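Local coordinates for protein VirX1 (Cyanophage Syn10, PDB 6QGM) that iodinates diverse substrates as a marine viral halogenase, probably flavin-dependent, of the tryptophan halogenase family, at residues Cys71-Lys76 with Tyr165-Glu170; Asn250-Ala255 with Tyr294-Arg299; Val342-Ser347 with Glu364-Leu369. All blocks are in the same frame, centred on the assembly; numbering follows the deposited sequence.

Contact 1: residues Cys71-Lys76 with Tyr165-Glu170; sequences CNATYK and YHIDAE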
ATOM      1  N   CYS B  71     -42.915  -4.141  13.245  1.00 57.44           N
ATOM      2  CA  CYS B  71     -42.501  -2.826  12.695  1.00 58.19           C
ATOM      3  C   CYS B  71     -42.738  -2.731  11.183  1.00 56.23           C
ATOM      4  O   CYS B  71     -41.919  -2.072  10.506  1.00 52.55           O
ATOM      5  CB  CYS B  71     -41.051  -2.534  13.038  1.00 59.66           C
ATOM      6  SG  CYS B  71     -39.854  -3.741  12.408  1.00 62.25           S
ATOM      7  N   ASN B  72     -43.845  -3.313  10.696  1.00 57.27           N
ATOM      8  CA  ASN B  72     -44.316  -3.191   9.292  1.00 57.00           C
ATOM      9  C   ASN B  72     -43.165  -3.457   8.324  1.00 58.26           C
ATOM     10  O   ASN B  72     -43.114  -2.797   7.261  1.00 60.26           O
ATOM     11  CB  ASN B  72     -44.920  -1.813   9.016  1.00 57.21           C
ATOM     12  CG  ASN B  72     -46.270  -1.656   9.659  1.00 59.39           C
ATOM     13  OD1 ASN B  72     -47.196  -2.374   9.320  1.00 63.78           O
ATOM     14  ND2 ASN B  72     -46.384  -0.740  10.599  1.00 60.11           N
ATOM     15  N   ALA B  73     -42.285  -4.399   8.658  1.00 59.11           N
ATOM     16  CA  ALA B  73     -41.064  -4.668   7.877  1.00 59.72           C
ATOM     17  C   ALA B  73     -41.463  -5.427   6.618  1.00 60.66           C
ATOM     18  O   ALA B  73     -42.468  -6.161   6.651  1.00 64.87           O
ATOM     19  CB  ALA B  73     -40.059  -5.439   8.695  1.00 62.56           C
ATOM     20  N   THR B  74     -40.722  -5.209   5.536  1.00 58.66           N
ATOM     21  CA  THR B  74     -40.754  -6.038   4.312  1.00 57.98           C
ATOM     22  C   THR B  74     -39.316  -6.403   3.965  1.00 55.88           C
ATOM     23  O   THR B  74     -38.404  -5.905   4.663  1.00 55.66           O
ATOM     24  CB  THR B  74     -41.508  -5.339   3.174  1.00 58.24           C
ATOM     25  OG1 THR B  74     -40.717  -4.249   2.702  1.00 57.65           O
ATOM     26  CG2 THR B  74     -42.878  -4.862   3.594  1.00 58.34           C
ATOM     27  N   TYR B  75     -39.142  -7.265   2.962  1.00 55.59           N
ATOM     28  CA  TYR B  75     -37.829  -7.799   2.513  1.00 54.28           C
ATOM     29  C   TYR B  75     -37.268  -6.910   1.406  1.00 51.31           C
ATOM     30  O   TYR B  75     -38.038  -6.237   0.701  1.00 51.30           O
ATOM     31  CB  TYR B  75     -37.955  -9.256   2.051  1.00 55.92           C
ATOM     32  CG  TYR B  75     -38.041 -10.266   3.164  1.00 56.08           C
ATOM     33  CD1 TYR B  75     -36.963 -10.470   4.014  1.00 55.88           C
ATOM     34  CD2 TYR B  75     -39.173 -11.035   3.362  1.00 56.71           C
ATOM     35  CE1 TYR B  75     -37.006 -11.410   5.030  1.00 56.17           C
ATOM     36  CE2 TYR B  75     -39.226 -11.982   4.372  1.00 56.94           C
ATOM     37  CZ  TYR B  75     -38.143 -12.166   5.209  1.00 56.07           C
ATOM     38  OH  TYR B  75     -38.175 -13.076   6.216  1.00 55.55           O
ATOM     39  N   LYS B  76     -35.944  -6.940   1.276  1.00 50.89           N
ATOM     40  CA  LYS B  76     -35.168  -6.122   0.311  1.00 49.96           C
ATOM     41  C   LYS B  76     -34.015  -6.959  -0.266  1.00 50.13           C
ATOM     42  O   LYS B  76     -33.123  -7.362   0.512  1.00 51.44           O
ATOM     43  CB  LYS B  76     -34.640  -4.888   1.029  1.00 48.73           C
ATOM     44  CG  LYS B  76     -33.891  -3.911   0.142  1.00 49.21           C
ATOM     45  CD  LYS B  76     -32.923  -3.059   0.925  1.00 50.78           C
ATOM     46  CE  LYS B  76     -31.976  -2.304   0.035  1.00 51.06           C
ATOM     47  NZ  LYS B  76     -30.953  -1.621   0.849  1.00 52.77           N
ATOM     48  N   TYR B 165     -33.767  -5.772   4.632  1.00 57.03           N
ATOM     49  CA  TYR B 165     -35.119  -5.426   5.156  1.00 57.56           C
ATOM     50  C   TYR B 165     -35.423  -3.942   4.940  1.00 57.39           C
ATOM     51  O   TYR B 165     -34.498  -3.123   4.976  1.00 61.69           O
ATOM     52  CB  TYR B 165     -35.200  -5.768   6.645  1.00 58.49           C
ATOM     53  CG  TYR B 165     -34.736  -7.163   6.991  1.00 60.83           C
ATOM     54  CD1 TYR B 165     -33.402  -7.442   7.242  1.00 62.30           C
ATOM     55  CD2 TYR B 165     -35.623  -8.218   7.060  1.00 63.11           C
ATOM     56  CE1 TYR B 165     -32.960  -8.720   7.557  1.00 60.98           C
ATOM     57  CE2 TYR B 165     -35.202  -9.505   7.364  1.00 63.87           C
ATOM     58  CZ  TYR B 165     -33.871  -9.755   7.624  1.00 62.75           C
ATOM     59  OH  TYR B 165     -33.468 -11.017   7.939  1.00 66.15           O
ATOM     60  N   HIS B 166     -36.687  -3.629   4.665  1.00 56.71           N
ATOM     61  CA  HIS B 166     -37.325  -2.293   4.851  1.00 54.69           C
ATOM     62  C   HIS B 166     -38.025  -2.306   6.210  1.00 54.83           C
ATOM     63  O   HIS B 166     -38.763  -3.258   6.457  1.00 60.69           O
ATOM     64  CB  HIS B 166     -38.321  -1.988   3.721  1.00 52.01           C
ATOM     65  CG  HIS B 166     -37.728  -2.072   2.355  1.00 50.14           C
ATOM     66  ND1 HIS B 166     -38.110  -3.029   1.441  1.00 50.78           N
ATOM     67  CD2 HIS B 166     -36.805  -1.317   1.735  1.00 47.92           C
ATOM     68  CE1 HIS B 166     -37.460  -2.846   0.314  1.00 49.31           C
ATOM     69  NE2 HIS B 166     -36.653  -1.790   0.467  1.00 47.39           N
ATOM     70  N   ILE B 167     -37.767  -1.328   7.072  1.00 54.23           N
ATOM     71  CA  ILE B 167     -38.311  -1.287   8.461  1.00 55.41           C
ATOM     72  C   ILE B 167     -38.835   0.118   8.757  1.00 56.57           C
ATOM     73  O   ILE B 167     -38.317   1.096   8.176  1.00 58.15           O
ATOM     74  CB  ILE B 167     -37.234  -1.725   9.474  1.00 54.94           C
ATOM     75  CG1 ILE B 167     -36.129  -0.682   9.618  1.00 53.39           C
ATOM     76  CG2 ILE B 167     -36.664  -3.101   9.105  1.00 56.40           C
ATOM     77  CD1 ILE B 167     -35.062  -1.047  10.619  1.00 53.41           C
ATOM     78  N   ASP B 168     -39.838   0.204   9.627  1.00 58.11           N
ATOM     79  CA  ASP B 168     -40.194   1.434  10.376  1.00 60.80           C
ATOM     80  C   ASP B 168     -39.234   1.475  11.567  1.00 61.59           C
ATOM     81  O   ASP B 168     -39.378   0.621  12.466  1.00 66.03           O
ATOM     82  CB  ASP B 168     -41.672   1.403  10.775  1.00 63.55           C
ATOM     83  CG  ASP B 168     -42.149   2.516  11.698  1.00 66.00           C
ATOM     84  OD1 ASP B 168     -41.345   3.016  12.507  1.00 65.95           O
ATOM     85  OD2 ASP B 168     -43.333   2.859  11.625  1.00 71.29           O
ATOM     86  N   ALA B 169     -38.264   2.394  11.556  1.00 61.36           N
ATOM     87  CA  ALA B 169     -37.136   2.413  12.517  1.00 61.62           C
ATOM     88  C   ALA B 169     -37.636   2.628  13.952  1.00 62.22           C
ATOM     89  O   ALA B 169     -37.051   2.033  14.860  1.00 62.36           O
ATOM     90  CB  ALA B 169     -36.162   3.479  12.093  1.00 62.19           C
ATOM     91  N   GLU B 170     -38.676   3.443  14.151  1.00 65.12           N
ATOM     92  CA  GLU B 170     -39.179   3.796  15.506  1.00 67.79           C
ATOM     93  C   GLU B 170     -39.823   2.549  16.117  1.00 66.98           C
ATOM     94  O   GLU B 170     -39.535   2.240  17.292  1.00 68.22           O
ATOM     95  CB  GLU B 170     -40.136   4.988  15.462  1.00 74.40           C
ATOM     96  CG  GLU B 170     -40.480   5.532  16.852  1.00 81.81           C
ATOM     97  CD  GLU B 170     -40.777   7.029  16.975  1.00 91.25           C
ATOM     98  OE1 GLU B 170     -41.846   7.404  17.563  1.00 96.40           O
ATOM     99  OE2 GLU B 170     -39.932   7.833  16.508  1.00 95.70           O
TER

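Contact 2: residues Asn250-Ala255 with Tyr294-Arg299; sequences NDKAMA and YCYSSR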
ATOM      1  N   ASN B 250     -25.795  17.249  -1.715  1.00 61.28           N
ATOM      2  CA  ASN B 250     -27.135  17.156  -1.075  1.00 63.27           C
ATOM      3  C   ASN B 250     -27.012  17.519   0.408  1.00 62.45           C
ATOM      4  O   ASN B 250     -26.262  16.871   1.115  1.00 65.53           O
ATOM      5  CB  ASN B 250     -27.780  15.789  -1.352  1.00 65.77           C
ATOM      6  CG  ASN B 250     -28.058  15.583  -2.824  1.00 65.01           C
ATOM      7  OD1 ASN B 250     -28.155  16.551  -3.566  1.00 64.22           O
ATOM      8  ND2 ASN B 250     -28.199  14.334  -3.252  1.00 65.30           N
ATOM      9  N   ASP B 251     -27.719  18.557   0.838  1.00 61.86           N
ATOM     10  CA  ASP B 251     -27.641  19.121   2.213  1.00 60.14           C
ATOM     11  C   ASP B 251     -29.040  19.239   2.827  1.00 57.75           C
ATOM     12  O   ASP B 251     -29.128  19.651   3.996  1.00 60.37           O
ATOM     13  CB  ASP B 251     -26.938  20.475   2.170  1.00 60.18           C
ATOM     14  CG  ASP B 251     -27.621  21.467   1.246  1.00 60.60           C
ATOM     15  OD1 ASP B 251     -28.354  21.011   0.335  1.00 61.01           O
ATOM     16  OD2 ASP B 251     -27.399  22.677   1.425  1.00 58.49           O
ATOM     17  N   LYS B 252     -30.087  18.882   2.075  1.00 55.69           N
ATOM     18  CA  LYS B 252     -31.505  18.948   2.518  1.00 55.86           C
ATOM     19  C   LYS B 252     -32.200  17.623   2.209  1.00 54.38           C
ATOM     20  O   LYS B 252     -31.788  16.941   1.235  1.00 56.74           O
ATOM     21  CB  LYS B 252     -32.232  20.065   1.774  1.00 54.59           C
ATOM     22  CG  LYS B 252     -31.600  21.442   1.876  1.00 55.09           C
ATOM     23  CD  LYS B 252     -31.377  21.883   3.304  1.00 55.91           C
ATOM     24  CE  LYS B 252     -30.858  23.300   3.417  1.00 55.76           C
ATOM     25  NZ  LYS B 252     -31.506  24.031   4.533  1.00 56.85           N
ATOM     26  N   ALA B 253     -33.238  17.289   2.972  1.00 54.15           N
ATOM     27  CA  ALA B 253     -34.182  16.189   2.656  1.00 54.42           C
ATOM     28  C   ALA B 253     -35.593  16.614   3.052  1.00 55.45           C
ATOM     29  O   ALA B 253     -35.748  17.335   4.040  1.00 57.74           O
ATOM     30  CB  ALA B 253     -33.779  14.904   3.345  1.00 52.76           C
ATOM     31  N   MET B 254     -36.584  16.226   2.266  1.00 55.77           N
ATOM     32  CA  MET B 254     -38.005  16.194   2.683  1.00 58.46           C
ATOM     33  C   MET B 254     -38.464  14.734   2.562  1.00 60.04           C
ATOM     34  O   MET B 254     -37.885  13.991   1.747  1.00 60.57           O
ATOM     35  CB  MET B 254     -38.864  17.141   1.829  1.00 59.61           C
ATOM     36  CG  MET B 254     -38.718  16.931   0.339  1.00 59.65           C
ATOM     37  SD  MET B 254     -39.550  18.165  -0.633  1.00 61.67           S
ATOM     38  CE  MET B 254     -38.506  19.589  -0.343  1.00 62.33           C
ATOM     39  N   ALA B 255     -39.410  14.314   3.405  1.00 59.71           N
ATOM     40  CA  ALA B 255     -39.877  12.914   3.518  1.00 57.76           C
ATOM     41  C   ALA B 255     -41.389  12.917   3.731  1.00 57.93           C
ATOM     42  O   ALA B 255     -41.935  13.937   4.206  1.00 60.35           O
ATOM     43  CB  ALA B 255     -39.145  12.213   4.631  1.00 55.99           C
ATOM     44  N   TYR B 294     -37.220  13.215  -0.968  1.00 59.83           N
ATOM     45  CA  TYR B 294     -36.286  13.879  -1.904  1.00 57.54           C
ATOM     46  C   TYR B 294     -35.038  14.269  -1.109  1.00 58.56           C
ATOM     47  O   TYR B 294     -35.194  15.014  -0.127  1.00 57.81           O
ATOM     48  CB  TYR B 294     -36.975  15.106  -2.513  1.00 57.86           C
ATOM     49  CG  TYR B 294     -36.362  15.713  -3.758  1.00 58.00           C
ATOM     50  CD1 TYR B 294     -35.156  15.265  -4.294  1.00 57.80           C
ATOM     51  CD2 TYR B 294     -36.974  16.780  -4.379  1.00 56.40           C
ATOM     52  CE1 TYR B 294     -34.603  15.849  -5.422  1.00 56.90           C
ATOM     53  CE2 TYR B 294     -36.438  17.369  -5.514  1.00 55.97           C
ATOM     54  CZ  TYR B 294     -35.255  16.898  -6.039  1.00 56.64           C
ATOM     55  OH  TYR B 294     -34.737  17.463  -7.158  1.00 59.49           O
ATOM     56  N   CYS B 295     -33.860  13.749  -1.479  1.00 59.99           N
ATOM     57  CA  CYS B 295     -32.537  14.320  -1.104  1.00 58.99           C
ATOM     58  C   CYS B 295     -32.121  15.299  -2.196  1.00 58.07           C
ATOM     59  O   CYS B 295     -32.022  14.844  -3.348  1.00 58.55           O
ATOM     60  CB  CYS B 295     -31.454  13.260  -1.002  1.00 58.94           C
ATOM     61  SG  CYS B 295     -31.598  12.278   0.502  1.00 64.82           S
ATOM     62  N   TYR B 296     -31.886  16.567  -1.855  1.00 56.09           N
ATOM     63  CA  TYR B 296     -31.602  17.635  -2.841  1.00 55.39           C
ATOM     64  C   TYR B 296     -30.544  18.597  -2.305  1.00 54.85           C
ATOM     65  O   TYR B 296     -30.167  18.495  -1.130  1.00 53.72           O
ATOM     66  CB  TYR B 296     -32.881  18.377  -3.222  1.00 57.12           C
ATOM     67  CG  TYR B 296     -33.525  19.201  -2.133  1.00 58.96           C
ATOM     68  CD1 TYR B 296     -34.305  18.608  -1.155  1.00 61.27           C
ATOM     69  CD2 TYR B 296     -33.407  20.582  -2.113  1.00 59.10           C
ATOM     70  CE1 TYR B 296     -34.924  19.360  -0.169  1.00 62.02           C
ATOM     71  CE2 TYR B 296     -34.017  21.350  -1.136  1.00 62.49           C
ATOM     72  CZ  TYR B 296     -34.778  20.734  -0.157  1.00 63.58           C
ATOM     73  OH  TYR B 296     -35.398  21.449   0.820  1.00 64.04           O
ATOM     74  N   SER B 297     -30.086  19.488  -3.182  1.00 53.89           N
ATOM     75  CA  SER B 297     -29.008  20.463  -2.931  1.00 54.48           C
ATOM     76  C   SER B 297     -29.589  21.872  -2.973  1.00 56.65           C
ATOM     77  O   SER B 297     -30.023  22.290  -4.064  1.00 57.38           O
ATOM     78  CB  SER B 297     -27.914  20.302  -3.937  1.00 54.85           C
ATOM     79  OG  SER B 297     -26.910  21.270  -3.755  1.00 55.32           O
ATOM     80  N   SER B 298     -29.571  22.569  -1.831  1.00 57.86           N
ATOM     81  CA  SER B 298     -30.060  23.959  -1.674  1.00 59.70           C
ATOM     82  C   SER B 298     -29.239  24.893  -2.565  1.00 61.51           C
ATOM     83  O   SER B 298     -29.758  25.961  -2.945  1.00 62.20           O
ATOM     84  CB  SER B 298     -30.002  24.385  -0.242  1.00 60.70           C
ATOM     85  OG  SER B 298     -28.654  24.417   0.201  1.00 59.46           O
ATOM     86  N   ARG B 299     -28.014  24.484  -2.892  1.00 61.78           N
ATOM     87  CA  ARG B 299     -27.104  25.166  -3.847  1.00 65.13           C
ATOM     88  C   ARG B 299     -27.755  25.345  -5.220  1.00 65.50           C
ATOM     89  O   ARG B 299     -27.377  26.311  -5.925  1.00 72.30           O
ATOM     90  CB  ARG B 299     -25.866  24.312  -4.136  1.00 65.53           C
ATOM     91  CG  ARG B 299     -24.695  24.429  -3.162  1.00 66.69           C
ATOM     92  CD  ARG B 299     -23.331  24.438  -3.833  1.00 69.28           C
ATOM     93  NE  ARG B 299     -22.612  23.175  -3.716  1.00 69.37           N
ATOM     94  CZ  ARG B 299     -21.920  22.594  -4.689  1.00 70.65           C
ATOM     95  NH1 ARG B 299     -21.342  21.425  -4.447  1.00 74.14           N
ATOM     96  NH2 ARG B 299     -21.839  23.128  -5.905  1.00 66.74           N
TER

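Contact 3: residues Val342-Ser347 with Glu364-Leu369; sequences VGIGLS and ENIENL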
ATOM      1  N   VAL B 342     -19.632   8.761  23.539  1.00 61.63           N
ATOM      2  CA  VAL B 342     -19.573   8.109  22.195  1.00 61.29           C
ATOM      3  C   VAL B 342     -20.799   8.512  21.389  1.00 59.54           C
ATOM      4  O   VAL B 342     -21.903   8.324  21.902  1.00 59.74           O
ATOM      5  CB  VAL B 342     -19.522   6.572  22.286  1.00 62.10           C
ATOM      6  CG1 VAL B 342     -19.298   5.937  20.927  1.00 61.91           C
ATOM      7  CG2 VAL B 342     -18.464   6.099  23.256  1.00 63.68           C
ATOM      8  N   GLY B 343     -20.592   8.978  20.160  1.00 60.08           N
ATOM      9  CA  GLY B 343     -21.657   9.206  19.168  1.00 62.33           C
ATOM     10  C   GLY B 343     -22.031   7.914  18.468  1.00 64.71           C
ATOM     11  O   GLY B 343     -21.116   7.250  17.918  1.00 64.88           O
ATOM     12  N   ILE B 344     -23.316   7.546  18.521  1.00 66.52           N
ATOM     13  CA  ILE B 344     -23.902   6.380  17.789  1.00 66.55           C
ATOM     14  C   ILE B 344     -25.095   6.894  16.979  1.00 65.60           C
ATOM     15  O   ILE B 344     -26.014   7.474  17.580  1.00 68.01           O
ATOM     16  CB  ILE B 344     -24.297   5.243  18.760  1.00 68.57           C
ATOM     17  CG1 ILE B 344     -23.089   4.791  19.595  1.00 68.55           C
ATOM     18  CG2 ILE B 344     -24.959   4.081  18.019  1.00 69.19           C
ATOM     19  CD1 ILE B 344     -23.161   3.389  20.143  1.00 69.27           C
ATOM     20  N   GLY B 345     -25.059   6.705  15.665  1.00 66.42           N
ATOM     21  CA  GLY B 345     -26.090   7.158  14.714  1.00 68.59           C
ATOM     22  C   GLY B 345     -25.781   8.546  14.179  1.00 70.24           C
ATOM     23  O   GLY B 345     -24.592   8.870  13.986  1.00 72.30           O
ATOM     24  N   LEU B 346     -26.816   9.360  13.974  1.00 69.93           N
ATOM     25  CA  LEU B 346     -26.712  10.646  13.245  1.00 68.81           C
ATOM     26  C   LEU B 346     -25.958  11.679  14.088  1.00 68.57           C
ATOM     27  O   LEU B 346     -25.430  12.628  13.489  1.00 69.19           O
ATOM     28  CB  LEU B 346     -28.120  11.125  12.873  1.00 70.30           C
ATOM     29  CG  LEU B 346     -28.939  10.183  11.978  1.00 68.85           C
ATOM     30  CD1 LEU B 346     -29.885  10.987  11.099  1.00 69.02           C
ATOM     31  CD2 LEU B 346     -28.064   9.297  11.097  1.00 65.92           C
ATOM     32  N   SER B 347     -25.873  11.487  15.408  1.00 66.27           N
ATOM     33  CA  SER B 347     -25.063  12.323  16.332  1.00 63.46           C
ATOM     34  C   SER B 347     -23.587  12.293  15.910  1.00 62.07           C
ATOM     35  O   SER B 347     -22.887  13.295  16.152  1.00 65.00           O
ATOM     36  CB  SER B 347     -25.223  11.868  17.755  1.00 63.48           C
ATOM     37  OG  SER B 347     -24.843  10.515  17.881  1.00 63.91           O
ATOM     38  N   GLU B 364     -22.539  -0.466  13.157  1.00 67.27           N
ATOM     39  CA  GLU B 364     -21.061  -0.545  13.116  1.00 66.84           C
ATOM     40  C   GLU B 364     -20.506  -0.052  14.453  1.00 65.02           C
ATOM     41  O   GLU B 364     -19.742  -0.798  15.092  1.00 67.56           O
ATOM     42  CB  GLU B 364     -20.513   0.247  11.924  1.00 69.83           C
ATOM     43  CG  GLU B 364     -19.011   0.475  11.953  1.00 71.67           C
ATOM     44  CD  GLU B 364     -18.137  -0.724  11.635  1.00 74.64           C
ATOM     45  OE1 GLU B 364     -18.670  -1.821  11.263  1.00 77.80           O
ATOM     46  OE2 GLU B 364     -16.917  -0.560  11.748  1.00 79.09           O
ATOM     47  N   ASN B 365     -20.881   1.149  14.877  1.00 63.51           N
ATOM     48  CA  ASN B 365     -20.396   1.742  16.154  1.00 63.54           C
ATOM     49  C   ASN B 365     -20.863   0.879  17.335  1.00 62.52           C
ATOM     50  O   ASN B 365     -20.079   0.729  18.282  1.00 63.93           O
ATOM     51  CB  ASN B 365     -20.783   3.213  16.292  1.00 64.19           C
ATOM     52  CG  ASN B 365     -19.879   4.102  15.458  1.00 68.00           C
ATOM     53  OD1 ASN B 365     -19.115   3.600  14.633  1.00 70.19           O
ATOM     54  ND2 ASN B 365     -19.952   5.409  15.661  1.00 66.56           N
ATOM     55  N   ILE B 366     -22.070   0.311  17.280  1.00 58.50           N
ATOM     56  CA  ILE B 366     -22.607  -0.549  18.372  1.00 55.90           C
ATOM     57  C   ILE B 366     -21.727  -1.795  18.476  1.00 55.20           C
ATOM     58  O   ILE B 366     -21.272  -2.095  19.593  1.00 54.44           O
ATOM     59  CB  ILE B 366     -24.096  -0.894  18.165  1.00 55.56           C
ATOM     60  CG1 ILE B 366     -24.989   0.342  18.328  1.00 55.29           C
ATOM     61  CG2 ILE B 366     -24.513  -2.014  19.111  1.00 54.39           C
ATOM     62  CD1 ILE B 366     -26.426   0.143  17.927  1.00 54.43           C
ATOM     63  N   GLU B 367     -21.481  -2.476  17.351  1.00 56.59           N
ATOM     64  CA  GLU B 367     -20.684  -3.736  17.303  1.00 58.20           C
ATOM     65  C   GLU B 367     -19.240  -3.459  17.735  1.00 56.42           C
ATOM     66  O   GLU B 367     -18.699  -4.286  18.487  1.00 57.34           O
ATOM     67  CB  GLU B 367     -20.832  -4.452  15.968  1.00 61.48           C
ATOM     68  CG  GLU B 367     -20.232  -3.797  14.755  1.00 67.68           C
ATOM     69  CD  GLU B 367     -20.672  -4.412  13.421  1.00 71.94           C
ATOM     70  OE1 GLU B 367     -21.794  -5.007  13.361  1.00 73.63           O
ATOM     71  OE2 GLU B 367     -19.891  -4.281  12.423  1.00 75.35           O
ATOM     72  N   ASN B 368     -18.674  -2.321  17.339  1.00 55.09           N
ATOM     73  CA  ASN B 368     -17.293  -1.893  17.716  1.00 54.52           C
ATOM     74  C   ASN B 368     -17.212  -1.556  19.216  1.00 53.58           C
ATOM     75  O   ASN B 368     -16.158  -1.822  19.840  1.00 54.78           O
ATOM     76  CB  ASN B 368     -16.797  -0.739  16.843  1.00 52.04           C
ATOM     77  CG  ASN B 368     -16.580  -1.131  15.404  1.00 51.97           C
ATOM     78  OD1 ASN B 368     -16.645  -2.309  15.064  1.00 54.43           O
ATOM     79  ND2 ASN B 368     -16.332  -0.148  14.553  1.00 55.48           N
ATOM     80  N   LEU B 369     -18.281  -1.011  19.788  1.00 53.50           N
ATOM     81  CA  LEU B 369     -18.359  -0.703  21.240  1.00 55.21           C
ATOM     82  C   LEU B 369     -18.466  -2.008  22.037  1.00 55.87           C
ATOM     83  O   LEU B 369     -17.706  -2.160  23.015  1.00 56.90           O
ATOM     84  CB  LEU B 369     -19.568   0.196  21.498  1.00 56.25           C
ATOM     85  CG  LEU B 369     -19.664   0.747  22.912  1.00 58.23           C
ATOM     86  CD1 LEU B 369     -18.402   1.536  23.256  1.00 58.34           C
ATOM     87  CD2 LEU B 369     -20.924   1.591  23.056  1.00 58.11           C
TER

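Contact 1: residues Cys71-Lys76 with Tyr165-Glu170
The imidazole of His166 crosses the aliphatic part of Lys76 at about a right angle, with Lys76 CB over one face of the ring, 3.8 Å from its centroid and offset toward the rim. Lys76 CG follows, meeting His166 NE2 at 3.5 Å. CG of Lys76 stands anti to the backbone N (chi1 -177°) and the chain runs out extended, which carries NZ past the ring to Thr49 O and the hydroxyl of Ser356. Two polar bonds fix the rotation of the imidazole: ND1 donates, in the ring plane, to Thr74 OG1 at 3.1 Å, and NE2 is held by Thr271. Thr74 OG1 in turn bonds to Pro285 O. The next pair leaves the sheet elsewhere: the Tyr75 and Tyr165 side chains lie side by side, pointing in the same direction, their ring planes inclined at 38° and CE1 of Tyr75 3.5 Å from CE2 of Tyr165. Their hydroxyls converge on the carboxylate of Asp64, each bonded to a different oxygen. The backbones are joined by Thr74 N to His166 O and His166 N to Thr74 O, both 2.9 Å, while Asp168 N reaches Cys71 O at 3.2 Å. Asp168 also caps helix 169-181, weakly through Glu170 N, and forms a salt bridge with Arg289. The arrangement is an antiparallel pairing at the edge of a small three-stranded sheet, 46-48, 164-168 and 74-76, whose central strand runs directly into a helix.

Contact 2: residues Asn250-Ala255 with Tyr294-Arg299
Tyr296 O is gripped by two successive backbone amides, Asp251 N at 3.1 Å and Lys252 N at 3.2 Å, which approach it from opposite faces of the carbonyl plane. The return bond, Tyr296 N to Lys252 O, is nearly straight at 169°. Beside this pair, Asp251 turns its carboxylate toward Ser298: OD1 uses its syn lone pair to accept from Ser298 N at 2.9 Å. The hydroxyl of Ser298 sits by OD2, modelled too close for its length to be trusted. Two residues opposite one make a classic beta bulge, and it lies where strands 252-258 and 290-296, antiparallel neighbours in a seven-stranded mixed sheet, give way to loops. Past the bulge the pairing is regular, with Met254 and Tyr294 exchanging backbone bonds. Lys252, Met254, Tyr294 and Tyr296 share one face, where helix 303-314 packs on Met254 and Tyr296. There the Tyr296 ring takes Lys252 CB over a face, 3.5 Å from the centroid. CG of Tyr296 lies between its backbone N and carbonyl carbon (chi1 67°), which swings the ring across toward strand 252-258. The Met254 side chain crosses that of Tyr296 at about a right angle, CE 3.6 Å from Tyr296 CE1, and runs alongside Tyr294, its CG 3.8 Å from Tyr294 CB. Ala253 and Cys295 occupy the other face, where Trp280 and Trp282 pack on the cysteine. Asn250, just before the bulge, lays its amide beside the Tyr296-Ser297 peptide, with OD1 bonded to Tyr417 and ND2 to Glu352.

Contact 3: residues Val342-Ser347 with Glu364-Leu369
The carboxamide of Asn365 meets Gly343 O at its edge: ND2 donates across 3.1 Å at an N-H...O angle of 151°, with the oxygen close to the amide plane. CG of Asn365 is anti to its own carbonyl carbon (chi1 -78°), a setting that aims the amide from the helix at the end of strand 341-343; Ala336, Tyr348 and Cys392 pack around the same side chain. Within the helix, apart from the interface, Asn368 ND2 hydrogen-bonds to Glu364 OE2, and Asn368 also packs on Ile450 of the second subunit. Next to the amide bond the contact is apolar. Ile344 crosses both Ile366 and Leu369 at about a right angle, its CG2 3.8 Å from Ile366 CG1 and its CD1 4.1 Å from Leu369 CD2. Thr19 of helix 14-26 and Ile223 of the neighbouring strand 221-224 extend this cluster, placing the helix against a mixed sheet consistent with a Rossmann-type nucleotide-binding domain. With one directional bond, from Asn365 to a backbone carbonyl, beside branched aliphatic packing, the contact is mainly hydrophobic, and the amide gives the buried Gly343 O a hydrogen-bond donor.

In the fold
All three contacts are largely buried, though contact 2 reaches the surface at Ser298, and none touches another: their centres lie 21 to 25 Å apart. Each belongs to a different sheet. Contact 1 pairs strands of the small antiparallel sheet, contact 2 pairs neighbours in the seven-stranded sheet, and contact 3 sets a helix against the end of a strand in the eight-stranded one. Backbone bonds therefore dominate the first two, whereas a single side-chain amide and aliphatic packing carry the third. The sheets of contacts 1 and 2 adjoin, since Thr271 and Pro285, which bond to residues of contact 1, lie in strands of contact 2's sheet.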